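Local structure of intimin adherence protein (Escherichia coli O157:H7, 3NCX) at residues T120-V123 / L124-I127; D126-S130 / W131-N135. The protein serves as a bacterial adhesin that probably mediates intimate attachment to host cells by binding the translocated receptor Tir. The protein carries 1 engineered substitution. One frame throughout, in Å; residues are numbered along the deposited sequence.

Interaction 1: T120-V123 / L124-I127; sequences TQTV and LSDI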
loop_
_atom_site.group_PDB
_atom_site.type_symbol
_atom_site.label_atom_id
_atom_site.label_comp_id
_atom_site.label_asym_id
_atom_site.label_seq_id
_atom_site.Cartn_x
_atom_site.Cartn_y
_atom_site.Cartn_z
ATOM N N THR A 120 11.329 1.613 -13.787
ATOM C CA THR A 120 10.497 1.861 -14.960
ATOM C C THR A 120 9.113 2.357 -14.563
ATOM O O THR A 120 8.780 2.424 -13.381
ATOM C CB THR A 120 10.338 0.597 -15.831
ATOM O OG1 THR A 120 9.886 -0.495 -15.020
ATOM C CG2 THR A 120 11.658 0.222 -16.484
ATOM N N GLN A 121 8.310 2.708 -15.562
ATOM C CA GLN A 121 6.949 3.171 -15.323
ATOM C C GLN A 121 6.077 2.038 -14.793
ATOM O O GLN A 121 5.118 2.269 -14.058
ATOM C CB GLN A 121 6.346 3.738 -16.608
ATOM C CG GLN A 121 4.871 4.073 -16.498
ATOM C CD GLN A 121 4.313 4.676 -17.769
ATOM O OE1 GLN A 121 4.881 5.616 -18.326
ATOM N NE2 GLN A 121 3.197 4.134 -18.240
ATOM N N THR A 122 6.421 0.812 -15.172
ATOM C CA THR A 122 5.673 -0.363 -14.748
ATOM C C THR A 122 5.774 -0.564 -13.237
ATOM O O THR A 122 4.808 -0.976 -12.592
ATOM C CB THR A 122 6.157 -1.629 -15.477
ATOM O OG1 THR A 122 5.923 -1.488 -16.884
ATOM C CG2 THR A 122 5.416 -2.852 -14.974
ATOM N N VAL A 123 6.941 -0.269 -12.676
ATOM C CA VAL A 123 7.127 -0.381 -11.235
ATOM C C VAL A 123 6.040 0.403 -10.508
ATOM O O VAL A 123 5.544 -0.021 -9.465
ATOM C CB VAL A 123 8.509 0.135 -10.800
ATOM C CG1 VAL A 123 8.677 -0.008 -9.296
ATOM C CG2 VAL A 123 9.608 -0.617 -11.533
ATOM N N LEU A 124 5.662 1.542 -11.080
ATOM C CA LEU A 124 4.661 2.414 -10.474
ATOM C C LEU A 124 3.242 2.092 -10.937
ATOM O O LEU A 124 2.309 2.075 -10.134
ATOM C CB LEU A 124 4.986 3.880 -10.768
ATOM C CG LEU A 124 6.273 4.431 -10.152
ATOM C CD1 LEU A 124 6.597 5.804 -10.720
ATOM C CD2 LEU A 124 6.158 4.487 -8.638
ATOM N N SER A 125 3.080 1.842 -12.232
ATOM C CA SER A 125 1.764 1.551 -12.791
ATOM C C SER A 125 1.222 0.224 -12.270
ATOM O O SER A 125 0.012 0.052 -12.132
ATOM C CB SER A 125 1.813 1.539 -14.321
ATOM O OG SER A 125 2.690 0.534 -14.798
ATOM N N ASP A 126 2.123 -0.710 -11.981
ATOM C CA ASP A 126 1.735 -2.000 -11.426
ATOM C C ASP A 126 1.098 -1.828 -10.056
ATOM O O ASP A 126 0.217 -2.595 -9.666
ATOM C CB ASP A 126 2.939 -2.937 -11.329
ATOM C CG ASP A 126 3.182 -3.707 -12.610
ATOM O OD1 ASP A 126 2.626 -3.312 -13.655
ATOM O OD2 ASP A 126 3.930 -4.704 -12.572
ATOM N N ILE A 127 1.549 -0.816 -9.326
ATOM C CA ILE A 127 0.997 -0.536 -8.010
ATOM C C ILE A 127 -0.413 0.037 -8.114
ATOM O O ILE A 127 -1.273 -0.247 -7.278
ATOM C CB ILE A 127 1.912 0.398 -7.204
ATOM C CG1 ILE A 127 3.093 -0.404 -6.655
ATOM C CG2 ILE A 127 1.147 1.058 -6.070
ATOM C CD1 ILE A 127 3.976 0.369 -5.719
HETATM O O HOH W 1 3.158 1.422 -17.603
#
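Q121 and T122 open the first full turn of helix 121-131, and their carbonyls are taken up by the backbone of the next turn. S125 N donates to Q121 O at 2.8 Å, nearly straight at 165°; L124 N adds a weak bond to the same oxygen. One residue on, D126 N meets T122 O at 2.8 Å. Along the same side of the helix, a water bridges Q121 and S125. The Q121 chain runs extended, CG anti to the backbone N, and NE2 donates to the water at 2.8 Å; that water in turn donates to S125 OG at 3.0 Å. With chi1 of 61°, S125 OG sits between its own N and carbonyl carbon, turned back over the preceding turn. The methyl CG2 of T122 lies at a slant across the D126 carboxylate, 3.4 Å from D126 CG, so this pair meets through carbon rather than hydroxyl. On the inner side, I127 CG1 rests 3.7 Å from V123 O, which also accepts a hydrogen bond from Y96 OH. L124 is the buried residue of the first turn, packed on I98 of strand 97-103, V186 of strand 184-188 and Y165 of strand 161-166; Q121 and S125 touch Y165 too, and V123 reaches V188.

Interaction 2: D126-S130 / W131-N135; sequences DIYDS and WGAAN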
loop_
_atom_site.group_PDB
_atom_site.type_symbol
_atom_site.label_atom_id
_atom_site.label_comp_id
_atom_site.label_asym_id
_atom_site.label_seq_id
_atom_site.Cartn_x
_atom_site.Cartn_y
_atom_site.Cartn_z
ATOM N N ASP A 126 2.123 -0.710 -11.981
ATOM C CA ASP A 126 1.735 -2.000 -11.426
ATOM C C ASP A 126 1.098 -1.828 -10.056
ATOM O O ASP A 126 0.217 -2.595 -9.666
ATOM C CB ASP A 126 2.939 -2.937 -11.329
ATOM C CG ASP A 126 3.182 -3.707 -12.610
ATOM O OD1 ASP A 126 2.626 -3.312 -13.655
ATOM O OD2 ASP A 126 3.930 -4.704 -12.572
ATOM N N ILE A 127 1.549 -0.816 -9.326
ATOM C CA ILE A 127 0.997 -0.536 -8.010
ATOM C C ILE A 127 -0.413 0.037 -8.114
ATOM O O ILE A 127 -1.273 -0.247 -7.278
ATOM C CB ILE A 127 1.912 0.398 -7.204
ATOM C CG1 ILE A 127 3.093 -0.404 -6.655
ATOM C CG2 ILE A 127 1.147 1.058 -6.070
ATOM C CD1 ILE A 127 3.976 0.369 -5.719
ATOM N N TYR A 128 -0.652 0.831 -9.153
ATOM C CA TYR A 128 -1.984 1.362 -9.395
ATOM C C TYR A 128 -2.951 0.228 -9.718
ATOM O O TYR A 128 -4.096 0.228 -9.268
ATOM C CB TYR A 128 -1.972 2.388 -10.529
ATOM C CG TYR A 128 -3.339 2.959 -10.822
ATOM C CD1 TYR A 128 -3.743 4.165 -10.268
ATOM C CD2 TYR A 128 -4.235 2.278 -11.639
ATOM C CE1 TYR A 128 -4.997 4.682 -10.528
ATOM C CE2 TYR A 128 -5.487 2.787 -11.902
ATOM C CZ TYR A 128 -5.864 3.988 -11.347
ATOM O OH TYR A 128 -7.115 4.497 -11.611
ATOM N N ASP A 129 -2.485 -0.737 -10.504
ATOM C CA ASP A 129 -3.309 -1.884 -10.869
ATOM C C ASP A 129 -3.662 -2.712 -9.640
ATOM O O ASP A 129 -4.739 -3.303 -9.566
ATOM C CB ASP A 129 -2.598 -2.767 -11.901
ATOM C CG ASP A 129 -2.506 -2.116 -13.268
ATOM O OD1 ASP A 129 -3.306 -1.197 -13.551
ATOM O OD2 ASP A 129 -1.637 -2.530 -14.065
ATOM N N SER A 130 -2.745 -2.750 -8.678
ATOM C CA SER A 130 -2.914 -3.581 -7.491
ATOM C C SER A 130 -3.672 -2.868 -6.374
ATOM O O SER A 130 -4.306 -3.512 -5.542
ATOM C CB SER A 130 -1.554 -4.058 -6.975
ATOM O OG SER A 130 -0.847 -4.770 -7.976
ATOM N N TRP A 131 -3.609 -1.540 -6.360
ATOM C CA TRP A 131 -4.197 -0.774 -5.268
ATOM C C TRP A 131 -5.191 0.289 -5.727
ATOM O O TRP A 131 -6.183 0.547 -5.050
ATOM C CB TRP A 131 -3.100 -0.136 -4.410
ATOM C CG TRP A 131 -2.229 -1.142 -3.720
ATOM C CD1 TRP A 131 -1.038 -1.639 -4.164
ATOM C CD2 TRP A 131 -2.486 -1.782 -2.463
ATOM N NE1 TRP A 131 -0.534 -2.545 -3.261
ATOM C CE2 TRP A 131 -1.405 -2.651 -2.209
ATOM C CE3 TRP A 131 -3.523 -1.703 -1.528
ATOM C CZ2 TRP A 131 -1.333 -3.438 -1.059
ATOM C CZ3 TRP A 131 -3.450 -2.483 -0.388
ATOM C CH2 TRP A 131 -2.363 -3.339 -0.164
ATOM N N GLY A 132 -4.921 0.903 -6.873
ATOM C CA GLY A 132 -5.756 1.983 -7.364
ATOM C C GLY A 132 -5.226 3.343 -6.943
ATOM O O GLY A 132 -4.151 3.443 -6.353
ATOM N N ALA A 133 -5.985 4.391 -7.246
ATOM C CA ALA A 133 -5.568 5.758 -6.947
ATOM C C ALA A 133 -5.066 5.915 -5.513
ATOM O O ALA A 133 -5.744 5.533 -4.557
ATOM C CB ALA A 133 -6.705 6.730 -7.224
ATOM N N ALA A 134 -3.875 6.486 -5.374
ATOM C CA ALA A 134 -3.241 6.635 -4.068
ATOM C C ALA A 134 -4.107 7.412 -3.081
ATOM O O ALA A 134 -4.120 7.111 -1.887
ATOM C CB ALA A 134 -1.882 7.301 -4.216
ATOM N N ASN A 135 -4.827 8.410 -3.584
ATOM C CA ASN A 135 -5.617 9.291 -2.726
ATOM C C ASN A 135 -6.891 8.650 -2.176
ATOM O O ASN A 135 -7.572 9.231 -1.332
ATOM C CB ASN A 135 -5.936 10.609 -3.440
ATOM C CG ASN A 135 -6.766 10.414 -4.695
ATOM O OD1 ASN A 135 -7.247 11.379 -5.287
ATOM N ND2 ASN A 135 -6.943 9.163 -5.104
#
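This contact forms the C-terminal end of helix 121-131, where W131 is the last helical residue and G132, with a positive phi of 94°, is the first to leave helical geometry. W131 N donates to I127 O at 2.8 Å, and one residue on G132 N makes a weak hydrogen bond to Y128 O; a second weak bond runs from W131 N to the same oxygen. Just before W131, S130 OG reaches back one turn to donate to D126 O at 3.0 Å, giving a backbone carbonyl near the helix end a side-chain partner as well as a weak one from S130 N. Y128 covers the departing chain. Its CG stands anti to the backbone N (chi1 180°), which carries the ring alongside the exit path, and G132 CA lies over the ring face in a CH-pi contact, 4.2 Å from the centroid and only 10° off the normal. Beyond it the ring meets the A133 backbone, CE1 coming to 3.4 Å from A133 N, with the methyl CB farther off. The W131 indole lies on another side of the helix end: I127 O is at its edge, in plane, S130 O sits over one face, and I127 CG2 touches CD1 at 4.0 Å. The indole points out of the helix to the N-terminal half of the chain, where NE1 donates to I31 O and the ring packs on L28, P29 and L33 of strand 32-33, while W131 O is held by Y137 OH and A134 pairs through its backbone with L167.

Overall arrangement
Both contacts belong to one helix, 121-131, in the C-type lectin domain, and neither closes a long loop: each is a local contact between residues three to five apart. Coming from the N terminus, the chain first lays down the strands of the N-terminal Ig-like part, then strand 97-103 and helix 106-112, before interaction 1 starts the second helix. Interaction 2 overlaps it at D126 and I127 and finishes that helix, passing into the loop that leads to strand 147-149. The two centres lie about 9 Å apart. Interaction 1 seats the helix start on the strands of the lectin domain, whereas interaction 2 brings its end against residues around strand 32-33, at what is probably the junction of the two domains.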